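Local coordinates for protein L-lysine 6-monooxygenase (Pseudomonas syringae pv. tomato, PDB 5CQF) that probably hydroxylates the side-chain amino group of L-lysine or a related amino acid in siderophore biosynthesis, as an FAD- and NADP-dependent monooxygenase, at residues 171-175 against 187-191. Numbering follows the deposited sequence.
Sequences APRIP and FHTSR
P172 lays its CB over the middle of the imidazole face of H188, 3.5 Å from the ring centroid and 4° off the ring normal, a CH-pi contact almost straight above the ring centre. From CB the pyrrolidine ring runs on past the rim of the imidazole, its CG 3.9 Å from S190 OG. The opposite face of H188 carries T189 OG1, 3.6 Å above the plane and offset toward the rim, so the imidazole lies between a proline carbon and the hydroxyl oxygen of the next residue, where the strand gives way to a short 3-10 turn. I174 adds a looser touch: CG1 stands beside its backbone N (chi1 -54°) and brings CD1 within 4.0 Å of H188 CD2, an oblique approach.

The example illustrates how a ring used as a flat packing surface can still have both nitrogens engaged. H188 ND1 and S190 OG share a hydrogen bond of 3.0 Å, whose donor may be either partner. S190 N also donates to H188 ND1 (3.1 Å), from well out of the imidazole plane although the N-H points fairly straight at the nitrogen, at 162°. NE2 is hydrogen-bonded to the carbonyl oxygen of G351, and together these bonds restrain the rotation of the ring against the proline. No hydrogen bond spans the two segments directly; both instead hydrogen-bond to the residues that follow strand 345-348, R173 through the backbone of G351 and the hydroxyl of T350.

The contact thus ties the loop between strand 163-166 and helix 176-179 to the end of strand 186-188, an outer strand of one of the two parallel sheets in this two-dinucleotide-binding-domain type of flavoprotein, next to strand 345-348 and just ahead of helix 192-198.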
loop_
_atom_site.group_PDB
_atom_site.type_symbol
_atom_site.label_atom_id
_atom_site.label_comp_id
_atom_site.label_asym_id
_atom_site.label_seq_id
_atom_site.Cartn_x
_atom_site.Cartn_y
_atom_site.Cartn_z
ATOM N N ALA A 171 15.917 -5.672 -33.203
ATOM C CA ALA A 171 17.087 -6.415 -32.678
ATOM C C ALA A 171 17.843 -5.710 -31.536
ATOM O O ALA A 171 17.785 -4.488 -31.403
ATOM C CB ALA A 171 18.053 -6.743 -33.812
ATOM N N PRO A 172 18.559 -6.489 -30.715
ATOM C CA PRO A 172 19.385 -5.897 -29.654
ATOM C C PRO A 172 20.342 -4.812 -30.167
ATOM O O PRO A 172 20.997 -5.005 -31.176
ATOM C CB PRO A 172 20.215 -7.086 -29.119
ATOM C CG PRO A 172 19.553 -8.320 -29.608
ATOM C CD PRO A 172 18.685 -7.958 -30.782
ATOM N N ARG A 173 20.411 -3.693 -29.462
ATOM C CA ARG A 173 21.406 -2.670 -29.712
ATOM C C ARG A 173 22.713 -3.133 -29.061
ATOM O O ARG A 173 22.795 -3.271 -27.837
ATOM C CB ARG A 173 20.941 -1.339 -29.109
ATOM C CG ARG A 173 21.826 -0.130 -29.420
ATOM C CD ARG A 173 21.278 1.161 -28.808
ATOM N NE ARG A 173 21.682 1.385 -27.410
ATOM C CZ ARG A 173 22.890 1.816 -27.012
ATOM N NH1 ARG A 173 23.140 1.996 -25.711
ATOM N NH2 ARG A 173 23.865 2.054 -27.894
ATOM N N ILE A 174 23.711 -3.404 -29.893
ATOM C CA ILE A 174 25.067 -3.730 -29.455
ATOM C C ILE A 174 26.017 -2.664 -29.994
ATOM O O ILE A 174 26.333 -2.663 -31.192
ATOM C CB ILE A 174 25.560 -5.070 -30.047
ATOM C CG1 ILE A 174 24.580 -6.223 -29.763
ATOM C CG2 ILE A 174 26.958 -5.383 -29.531
ATOM C CD1 ILE A 174 24.419 -6.566 -28.295
ATOM N N PRO A 175 26.496 -1.760 -29.126
ATOM C CA PRO A 175 27.471 -0.799 -29.640
ATOM C C PRO A 175 28.673 -1.516 -30.249
ATOM O O PRO A 175 29.039 -2.598 -29.771
ATOM C CB PRO A 175 27.886 -0.005 -28.399
ATOM C CG PRO A 175 26.773 -0.188 -27.427
ATOM C CD PRO A 175 26.193 -1.549 -27.702
ATOM N N PHE A 187 27.199 -10.430 -22.579
ATOM C CA PHE A 187 25.984 -10.666 -23.375
ATOM C C PHE A 187 24.913 -9.638 -23.171
ATOM O O PHE A 187 24.955 -8.874 -22.209
ATOM C CB PHE A 187 25.406 -12.057 -23.089
ATOM C CG PHE A 187 25.348 -12.403 -21.629
ATOM C CD1 PHE A 187 24.220 -12.135 -20.891
ATOM C CD2 PHE A 187 26.410 -13.019 -21.018
ATOM C CE1 PHE A 187 24.153 -12.472 -19.559
ATOM C CE2 PHE A 187 26.361 -13.366 -19.678
ATOM C CZ PHE A 187 25.238 -13.075 -18.943
ATOM N N HIS A 188 23.939 -9.654 -24.079
ATOM C CA HIS A 188 22.801 -8.735 -24.012
ATOM C C HIS A 188 21.755 -9.314 -23.089
ATOM O O HIS A 188 21.686 -10.542 -22.917
ATOM C CB HIS A 188 22.197 -8.580 -25.409
ATOM C CG HIS A 188 21.207 -7.469 -25.536
ATOM N ND1 HIS A 188 19.852 -7.687 -25.566
ATOM C CD2 HIS A 188 21.374 -6.135 -25.668
ATOM C CE1 HIS A 188 19.220 -6.537 -25.702
ATOM N NE2 HIS A 188 20.122 -5.577 -25.766
ATOM N N THR A 189 20.920 -8.446 -22.528
ATOM C CA THR A 189 19.860 -8.878 -21.624
ATOM C C THR A 189 18.874 -9.842 -22.256
ATOM O O THR A 189 18.252 -10.611 -21.546
ATOM C CB THR A 189 19.055 -7.696 -21.025
ATOM O OG1 THR A 189 18.601 -6.818 -22.063
ATOM C CG2 THR A 189 19.903 -6.907 -20.095
ATOM N N SER A 190 18.714 -9.792 -23.576
ATOM C CA SER A 190 17.771 -10.666 -24.281
ATOM C C SER A 190 18.156 -12.158 -24.216
ATOM O O SER A 190 17.356 -13.027 -24.548
ATOM C CB SER A 190 17.658 -10.244 -25.755
ATOM O OG SER A 190 18.890 -10.418 -26.440
ATOM N N ARG A 191 19.392 -12.453 -23.831
ATOM C CA ARG A 191 19.843 -13.820 -23.688
ATOM C C ARG A 191 20.312 -14.064 -22.250
ATOM O O ARG A 191 21.048 -15.010 -21.988
ATOM C CB ARG A 191 20.978 -14.069 -24.687
ATOM C CG ARG A 191 20.562 -13.876 -26.145
ATOM C CD ARG A 191 20.115 -15.187 -26.783
ATOM N NE ARG A 191 21.244 -16.115 -26.937
ATOM C CZ ARG A 191 22.133 -16.087 -27.930
ATOM N NH1 ARG A 191 22.040 -15.180 -28.910
ATOM N NH2 ARG A 191 23.122 -16.980 -27.947
#